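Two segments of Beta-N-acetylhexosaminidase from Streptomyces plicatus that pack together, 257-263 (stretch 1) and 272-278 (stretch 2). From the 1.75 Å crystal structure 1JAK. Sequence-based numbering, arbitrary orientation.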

ATOM      1  N   THR A 257      16.685  12.759  -8.591  1.00  6.67           N
ATOM      2  CA  THR A 257      17.929  12.032  -8.392  1.00  6.00           C
ATOM      3  C   THR A 257      19.027  12.797  -7.657  1.00  6.53           C
ATOM      4  O   THR A 257      20.185  12.391  -7.699  1.00  6.98           O
ATOM      5  CB  THR A 257      18.495  11.598  -9.758  1.00  7.12           C
ATOM      6  OG1 THR A 257      18.392  12.697 -10.680  1.00  8.08           O
ATOM      7  CG2 THR A 257      17.724  10.414 -10.313  1.00  6.57           C
ATOM      8  N   ASN A 258      18.692  13.885  -6.971  1.00  6.57           N
ATOM      9  CA  ASN A 258      19.750  14.639  -6.309  1.00  7.09           C
ATOM     10  C   ASN A 258      20.597  13.856  -5.311  1.00  7.80           C
ATOM     11  O   ASN A 258      21.799  14.084  -5.220  1.00  7.85           O
ATOM     12  CB  ASN A 258      19.209  15.880  -5.600  1.00  6.68           C
ATOM     13  CG  ASN A 258      20.328  16.807  -5.156  1.00  8.65           C
ATOM     14  OD1 ASN A 258      20.940  17.487  -5.977  1.00 10.68           O
ATOM     15  ND2 ASN A 258      20.620  16.814  -3.857  1.00  8.12           N
ATOM     16  N   ALA A 259      19.992  12.947  -4.554  1.00  7.87           N
ATOM     17  CA  ALA A 259      20.769  12.192  -3.572  1.00  7.13           C
ATOM     18  C   ALA A 259      21.913  11.446  -4.255  1.00  7.67           C
ATOM     19  O   ALA A 259      23.029  11.400  -3.737  1.00  8.73           O
ATOM     20  CB  ALA A 259      19.877  11.217  -2.813  1.00  5.33           C
ATOM     21  N   ALA A 260      21.637  10.872  -5.420  1.00  7.35           N
ATOM     22  CA  ALA A 260      22.664  10.150  -6.166  1.00  8.51           C
ATOM     23  C   ALA A 260      23.667  11.133  -6.760  1.00  8.33           C
ATOM     24  O   ALA A 260      24.881  10.926  -6.680  1.00  9.11           O
ATOM     25  CB  ALA A 260      22.024   9.325  -7.280  1.00  8.48           C
ATOM     26  N   LEU A 261      23.150  12.200  -7.360  1.00  8.56           N
ATOM     27  CA  LEU A 261      23.991  13.218  -7.983  1.00  8.89           C
ATOM     28  C   LEU A 261      24.940  13.868  -6.987  1.00  9.44           C
ATOM     29  O   LEU A 261      26.081  14.184  -7.323  1.00  9.86           O
ATOM     30  CB  LEU A 261      23.122  14.302  -8.627  1.00  8.46           C
ATOM     31  CG  LEU A 261      22.239  13.860  -9.796  1.00  9.39           C
ATOM     32  CD1 LEU A 261      21.284  14.983 -10.166  1.00  9.20           C
ATOM     33  CD2 LEU A 261      23.112  13.474 -10.983  1.00 10.33           C
ATOM     34  N   ALA A 262      24.463  14.071  -5.763  1.00  9.00           N
ATOM     35  CA  ALA A 262      25.272  14.695  -4.724  1.00  8.72           C
ATOM     36  C   ALA A 262      26.370  13.759  -4.232  1.00  9.38           C
ATOM     37  O   ALA A 262      27.378  14.205  -3.686  1.00 10.19           O
ATOM     38  CB  ALA A 262      24.385  15.112  -3.553  1.00 10.24           C
ATOM     39  N   SER A 263      26.167  12.462  -4.437  1.00  9.47           N
ATOM     40  CA  SER A 263      27.121  11.452  -3.995  1.00  9.95           C
ATOM     41  C   SER A 263      28.254  11.190  -4.985  1.00 10.39           C
ATOM     42  O   SER A 263      29.349  10.794  -4.583  1.00 10.73           O
ATOM     43  CB  SER A 263      26.383  10.142  -3.708  1.00  9.97           C
ATOM     44  OG  SER A 263      25.398  10.324  -2.705  1.00  8.43           O
ATOM     45  N   VAL A 272      30.040  18.376 -11.423  1.00 12.40           N
ATOM     46  CA  VAL A 272      30.112  18.887 -10.060  1.00 11.98           C
ATOM     47  C   VAL A 272      28.938  18.339  -9.259  1.00 12.02           C
ATOM     48  O   VAL A 272      27.792  18.419  -9.691  1.00 11.51           O
ATOM     49  CB  VAL A 272      30.050  20.431 -10.038  1.00 12.40           C
ATOM     50  CG1 VAL A 272      30.054  20.933  -8.598  1.00 13.36           C
ATOM     51  CG2 VAL A 272      31.228  21.006 -10.808  1.00 13.83           C
ATOM     52  N   ALA A 273      29.228  17.775  -8.093  1.00 11.15           N
ATOM     53  CA  ALA A 273      28.173  17.227  -7.253  1.00 10.95           C
ATOM     54  C   ALA A 273      27.392  18.355  -6.589  1.00 10.46           C
ATOM     55  O   ALA A 273      27.980  19.261  -5.992  1.00 11.71           O
ATOM     56  CB  ALA A 273      28.776  16.316  -6.192  1.00 11.01           C
ATOM     57  N   PRO A 274      26.054  18.331  -6.704  1.00 10.37           N
ATOM     58  CA  PRO A 274      25.245  19.381  -6.076  1.00 10.47           C
ATOM     59  C   PRO A 274      25.264  19.102  -4.577  1.00 10.05           C
ATOM     60  O   PRO A 274      25.652  18.015  -4.152  1.00 10.97           O
ATOM     61  CB  PRO A 274      23.848  19.152  -6.662  1.00 10.05           C
ATOM     62  CG  PRO A 274      24.093  18.366  -7.918  1.00 13.41           C
ATOM     63  CD  PRO A 274      25.216  17.445  -7.527  1.00  9.89           C
ATOM     64  N   PRO A 275      24.857  20.075  -3.754  1.00 10.29           N
ATOM     65  CA  PRO A 275      24.864  19.809  -2.312  1.00 10.35           C
ATOM     66  C   PRO A 275      23.748  18.821  -1.980  1.00 10.90           C
ATOM     67  O   PRO A 275      22.864  18.576  -2.806  1.00  9.86           O
ATOM     68  CB  PRO A 275      24.571  21.180  -1.697  1.00 12.22           C
ATOM     69  CG  PRO A 275      24.947  22.163  -2.779  1.00 11.33           C
ATOM     70  CD  PRO A 275      24.509  21.477  -4.039  1.00 10.80           C
ATOM     71  N   LEU A 276      23.795  18.243  -0.785  1.00 10.11           N
ATOM     72  CA  LEU A 276      22.726  17.352  -0.357  1.00 10.02           C
ATOM     73  C   LEU A 276      21.525  18.289  -0.259  1.00  9.17           C
ATOM     74  O   LEU A 276      21.680  19.449   0.129  1.00 10.15           O
ATOM     75  CB  LEU A 276      23.051  16.754   1.014  1.00 10.38           C
ATOM     76  CG  LEU A 276      24.156  15.695   0.999  1.00 10.52           C
ATOM     77  CD1 LEU A 276      24.635  15.417   2.416  1.00 12.01           C
ATOM     78  CD2 LEU A 276      23.629  14.427   0.348  1.00 11.43           C
ATOM     79  N   TYR A 277      20.341  17.803  -0.617  1.00  8.35           N
ATOM     80  CA  TYR A 277      19.141  18.639  -0.595  1.00  8.66           C
ATOM     81  C   TYR A 277      18.233  18.376   0.603  1.00  8.56           C
ATOM     82  O   TYR A 277      17.883  17.229   0.888  1.00  9.10           O
ATOM     83  CB  TYR A 277      18.353  18.437  -1.893  1.00  7.83           C
ATOM     84  CG  TYR A 277      17.177  19.371  -2.047  1.00  9.06           C
ATOM     85  CD1 TYR A 277      17.367  20.750  -2.155  1.00  8.46           C
ATOM     86  CD2 TYR A 277      15.874  18.880  -2.083  1.00  8.48           C
ATOM     87  CE1 TYR A 277      16.288  21.615  -2.294  1.00  6.99           C
ATOM     88  CE2 TYR A 277      14.785  19.737  -2.223  1.00  7.36           C
ATOM     89  CZ  TYR A 277      15.001  21.104  -2.328  1.00  7.89           C
ATOM     90  OH  TYR A 277      13.930  21.959  -2.453  1.00  7.14           O
ATOM     91  N   THR A 278      17.841  19.444   1.295  1.00  9.01           N
ATOM     92  CA  THR A 278      16.978  19.315   2.464  1.00  9.17           C
ATOM     93  C   THR A 278      15.689  20.131   2.346  1.00  8.76           C
ATOM     94  O   THR A 278      14.936  20.254   3.313  1.00  9.34           O
ATOM     95  CB  THR A 278      17.724  19.739   3.747  1.00  9.64           C
ATOM     96  OG1 THR A 278      18.160  21.099   3.619  1.00 10.84           O
ATOM     97  CG2 THR A 278      18.936  18.836   3.978  1.00 10.68           C
TER
HETATM   98  O   HOH W   1      27.573  16.835  -2.599  1.00 14.54           O

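A single direct hydrogen bond joins these two stretches, and it runs from a side chain to a proline carbonyl: Asn-258 ND2 donates to Pro-275 O over 3.0 Å, with an N-H...O angle of 179°, essentially straight. Proline has no backbone N-H to give, so the consecutive Pro-274 and Pro-275 can offer this helix carbonyl oxygens and ring carbons but no amide donor. The bond thus pairs an amide side chain with one of the polar groups this segment does have.

Stretch 1 enters a helix just after Thr-257, which sits at the N-cap position without a capping bond from its side chain. Stretch 2 has no regular secondary structure and passes along the helix in the opposite sense, so that Asn-258 lies nearest Tyr-277 (CA to CA 7.0 Å) and Ala-262 nearest Ala-273 (CA to CA 4.6 Å). The closer approach is at Ala-262, where the side chain is no more than a methyl group. Within the helix, Ala-262 N bonds to Asn-258 O at 2.7 Å, one turn linking the two residues most covered by stretch 2.

The CA-to-CB bond of Asn-258 points toward stretch 2, and chi1 is in the t well. Its OD1 lies 3.4 Å from Pro-274 CB, a van der Waals contact, while ND2 reaches Pro-275 O. The same ND2 is 3.4 Å from Tyr-277 N, but both are donors and no hydrogen bond forms between them. Tyr-277 also sets its CB 3.4 Å from Asn-258 ND2; its CA-to-CB bond points toward the helix, yet the ring leads away.

Around Ala-262 the packing is tight. Its CB comes within 3.2 Å of Pro-274 O, and its CA makes a CA-H...O contact with that oxygen at 3.4 Å, with an angle of 125° at the hydrogen. Water 1 bridges the backbones, donating to Ala-262 O at 2.9 Å and to Pro-274 O at 2.7 Å, and so joins two acceptors that could not bond to each other.

Van der Waals contacts complete the interface. Leu-261 CB meets Pro-274 CD at 3.9 Å, and Leu-261 O lies 3.4 Å from the same ring carbon. Leu-276 starts away from the helix, but its end comes nearer, placing CD2 4.0 Å from Ala-262 CB. The methyl CB of Ala-273 rests 3.6 Å from both Leu-261 O and Ala-262 O. In all, 330 Å² is buried, summed over both sides.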